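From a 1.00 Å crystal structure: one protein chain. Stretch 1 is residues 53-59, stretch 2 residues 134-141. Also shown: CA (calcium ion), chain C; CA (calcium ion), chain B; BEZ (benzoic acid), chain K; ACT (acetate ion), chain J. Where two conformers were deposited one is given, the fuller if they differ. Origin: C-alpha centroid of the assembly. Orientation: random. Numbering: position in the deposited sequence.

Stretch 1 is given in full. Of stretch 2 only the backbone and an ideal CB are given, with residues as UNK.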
# COMPACT_ATOMS: atom_id res chain seq x y z
N ILE A 53 1.17 10.36 -2.84
CA ILE A 53 0.81 8.98 -2.49
C ILE A 53 -0.47 8.92 -1.68
O ILE A 53 -1.17 7.90 -1.69
CB ILE A 53 1.95 8.21 -1.79
CG1 ILE A 53 2.19 8.70 -0.36
CG2 ILE A 53 3.19 8.21 -2.68
CD1 ILE A 53 3.23 7.90 0.42
N HIS A 54 -0.83 10.02 -0.99
CA HIS A 54 -2.10 10.03 -0.30
C HIS A 54 -3.30 9.93 -1.25
O HIS A 54 -4.38 9.52 -0.82
CB HIS A 54 -2.25 11.26 0.58
CG HIS A 54 -1.35 11.25 1.76
ND1 HIS A 54 -1.07 12.42 2.44
CD2 HIS A 54 -0.72 10.26 2.43
CE1 HIS A 54 -0.31 12.15 3.48
NE2 HIS A 54 -0.07 10.86 3.50
N GLY A 55 -3.10 10.29 -2.52
CA GLY A 55 -4.12 10.09 -3.53
C GLY A 55 -4.26 8.66 -4.02
O GLY A 55 -5.15 8.39 -4.83
N PHE A 56 -3.40 7.75 -3.57
CA PHE A 56 -3.43 6.37 -4.05
C PHE A 56 -4.40 5.55 -3.21
O PHE A 56 -4.34 5.55 -1.98
CB PHE A 56 -2.04 5.73 -3.97
CG PHE A 56 -0.98 6.30 -4.87
CD1 PHE A 56 -1.18 7.39 -5.69
CD2 PHE A 56 0.27 5.70 -4.91
CE1 PHE A 56 -0.17 7.87 -6.51
CE2 PHE A 56 1.26 6.16 -5.74
CZ PHE A 56 1.05 7.24 -6.56
N ASN A 57 -5.29 4.83 -3.89
CA ASN A 57 -6.26 4.00 -3.18
C ASN A 57 -6.60 2.77 -4.02
O ASN A 57 -6.37 2.73 -5.24
CB ASN A 57 -7.50 4.83 -2.77
CG ASN A 57 -8.23 5.45 -3.92
OD1 ASN A 57 -9.04 4.81 -4.57
ND2 ASN A 57 -7.93 6.68 -4.22
N ILE A 58 -7.13 1.77 -3.33
CA ILE A 58 -7.49 0.50 -3.93
C ILE A 58 -8.72 -0.05 -3.23
O ILE A 58 -8.87 0.09 -2.02
CB ILE A 58 -6.27 -0.49 -3.87
CG1 ILE A 58 -6.53 -1.79 -4.66
CG2 ILE A 58 -5.85 -0.77 -2.45
CD1 ILE A 58 -5.27 -2.59 -4.91
N THR A 59 -9.59 -0.70 -4.01
CA THR A 59 -10.79 -1.32 -3.49
C THR A 59 -10.82 -2.77 -3.99
O THR A 59 -10.91 -3.03 -5.19
CB THR A 59 -12.05 -0.56 -3.94
OG1 THR A 59 -11.95 0.80 -3.49
CG2 THR A 59 -13.30 -1.17 -3.37
N UNK A 134 1.29 0.34 4.05
CA UNK A 134 0.17 0.42 4.97
C UNK A 134 -0.93 1.28 4.38
O UNK A 134 -0.66 2.37 3.84
CB UNK A 134 0.62 0.98 6.32
N UNK A 135 -2.16 0.81 4.54
CA UNK A 135 -3.37 1.53 4.13
C UNK A 135 -4.29 1.75 5.33
O UNK A 135 -4.24 1.03 6.32
CB UNK A 135 -4.11 0.76 3.03
N UNK A 136 -5.16 2.75 5.17
CA UNK A 136 -6.25 3.04 6.10
C UNK A 136 -7.56 3.21 5.33
O UNK A 136 -7.55 3.32 4.09
CB UNK A 136 -5.94 4.29 6.92
N UNK A 137 -8.69 3.28 6.04
CA UNK A 137 -9.97 3.47 5.36
C UNK A 137 -10.39 4.92 5.16
O UNK A 137 -11.48 5.19 4.69
CB UNK A 137 -11.07 2.75 6.15
N UNK A 138 -9.51 5.85 5.47
CA UNK A 138 -9.70 7.28 5.23
C UNK A 138 -8.52 7.82 4.47
O UNK A 138 -7.37 7.40 4.70
CB UNK A 138 -9.89 8.05 6.54
N UNK A 139 -8.80 8.76 3.57
CA UNK A 139 -7.72 9.47 2.90
C UNK A 139 -6.91 10.27 3.88
O UNK A 139 -7.45 10.98 4.73
CB UNK A 139 -8.27 10.39 1.81
N UNK A 140 -5.60 10.15 3.79
CA UNK A 140 -4.71 10.94 4.64
C UNK A 140 -4.65 12.37 4.11
O UNK A 140 -4.79 12.62 2.91
CB UNK A 140 -3.31 10.32 4.69
N UNK A 141 -4.44 13.31 5.04
CA UNK A 141 -4.53 14.74 4.72
C UNK A 141 -3.65 15.61 5.61
O UNK A 141 -3.03 15.09 6.56
OXT UNK A 141 -3.63 16.83 5.33
CB UNK A 141 -5.98 15.21 4.84
CA CA C . -4.07 14.63 8.78
CA CA B . -7.91 14.40 8.64
C BEZ K . -7.12 6.69 9.24
O1 BEZ K . -6.93 7.77 8.58
O2 BEZ K . -8.28 6.15 9.42
C1 BEZ K . -5.93 6.01 9.86
C2 BEZ K . -6.10 4.95 10.79
C3 BEZ K . -4.96 4.31 11.29
C4 BEZ K . -3.67 4.66 10.89
C5 BEZ K . -3.47 5.74 9.94
C6 BEZ K . -4.62 6.38 9.47
C ACT J . -1.76 15.73 2.11
O ACT J . -2.37 16.78 1.72
OXT ACT J . -1.96 14.76 1.52
CH3 ACT J . -0.81 15.76 3.28

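Position 134 is in a strand, phi/psi -118/138. Its ideal CB has nothing of stretch 1 within 5.5 Å, so this side imposes no choice. The residue is Gln134, extended with chi1 and chi2 both t, and it does not touch stretch 1.

Position 135 is also in the strand, and its CA-to-CB bond points toward stretch 1. No atom of stretch 1 lies within 5.5 Å of its ideal CB, so on this side a long side chain has room. What waits across the gap is the apolar side chain of Ile58. Leucine, methionine or an aromatic residue would suit. The residue is Phe135, chi1 m. Its CE2 lies 3.7 Å from Ile58 CG2, an apolar contact without any hydrogen bond.

Position 136 ends the strand and is out of reach of stretch 1. The benzoic acid lies near its CB, which favours a small residue. It is Ala136, with CB 3.4 Å from BEZ C1.

Position 137 is in loop and out of reach. Stretch 1 leaves it open to many residues. It is His137, whose ND1 is hydrogen-bonded elsewhere in the structure.

Position 138 also makes no contact with stretch 1, but the benzoic acid carboxylate is nearby. A polar donor would fit. Asn138 ND2 donates to BEZ O2 at 2.9 Å.

Position 139 points sideways, its ideal CB 4.8 Å from His54 O. A long, flexible chain could run past the backbone of Gly55. Lysine, arginine, glutamine or methionine could do this. The residue is Lys139, all four chi angles t. Its CG is 3.7 Å from His54 O, and its CE reaches 4.3 Å from Gly55 CA.

Position 140 points toward His54, and its ideal CB is only 3.4 Å from His54 CD2. Any CB here rests on the imidazole, and little room is left on that side, so a longer chain is likely to turn off. The benzoic acid then offers an acceptor, so glutamine or a basic residue is plausible. It is Gln140. Its CB sits over one ring face, 3.4 Å from the centroid of the His54 ring, as a CH-pi contact. With chi1 and chi2 both m the chain bends off the ring. Gln140 NE2 donates to BEZ O1 and to Asn138 O, each at 2.8 Å. Water 1 bridges the backbones, donating to His54 O and accepting from Gln140 N.

Position 141 is the C-terminus, and its CA-to-CB bond points away from stretch 1. Two calcium ions lie nearby. An acidic residue is expected. Asp141 OD1 binds both ions, at 2.5 Å from each calcium.

Stretch 2 134-141: QFAHNKQD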
# COMPACT_ATOMS: atom_id res chain seq x y z
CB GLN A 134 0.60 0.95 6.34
CG GLN A 134 -0.51 0.91 7.39
CD GLN A 134 -0.09 1.27 8.81
OE1 GLN A 134 0.56 2.29 9.06
NE2 GLN A 134 -0.50 0.46 9.75
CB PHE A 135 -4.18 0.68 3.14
CG PHE A 135 -3.46 0.29 1.87
CD1 PHE A 135 -2.68 -0.84 1.82
CD2 PHE A 135 -3.63 1.02 0.70
CE1 PHE A 135 -2.07 -1.21 0.61
CE2 PHE A 135 -3.02 0.64 -0.48
CZ PHE A 135 -2.27 -0.48 -0.52
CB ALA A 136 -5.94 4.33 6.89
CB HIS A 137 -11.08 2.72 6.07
CG HIS A 137 -11.07 1.24 5.83
ND1 HIS A 137 -11.05 0.69 4.56
CD2 HIS A 137 -11.14 0.20 6.68
CE1 HIS A 137 -11.14 -0.62 4.65
NE2 HIS A 137 -11.18 -0.95 5.92
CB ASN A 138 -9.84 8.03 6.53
CG ASN A 138 -11.06 7.58 7.25
OD1 ASN A 138 -12.20 7.86 6.84
ND2 ASN A 138 -10.86 6.76 8.27
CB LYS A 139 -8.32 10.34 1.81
CG LYS A 139 -7.29 10.98 0.90
CD LYS A 139 -7.93 11.74 -0.24
CE LYS A 139 -6.93 12.31 -1.20
NZ LYS A 139 -7.55 12.76 -2.43
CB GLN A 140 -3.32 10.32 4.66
CG GLN A 140 -3.30 8.84 5.02
CD GLN A 140 -3.95 8.57 6.35
OE1 GLN A 140 -3.34 8.83 7.40
NE2 GLN A 140 -5.19 8.13 6.36
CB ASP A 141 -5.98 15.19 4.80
CG ASP A 141 -6.62 14.97 6.15
OD1 ASP A 141 -5.90 14.81 7.16
OD2 ASP A 141 -7.88 14.91 6.25
O HOH W 1 -4.38 8.49 1.79
O HOH W 2 -7.45 12.08 7.35
O HOH W 3 -3.51 12.42 7.87
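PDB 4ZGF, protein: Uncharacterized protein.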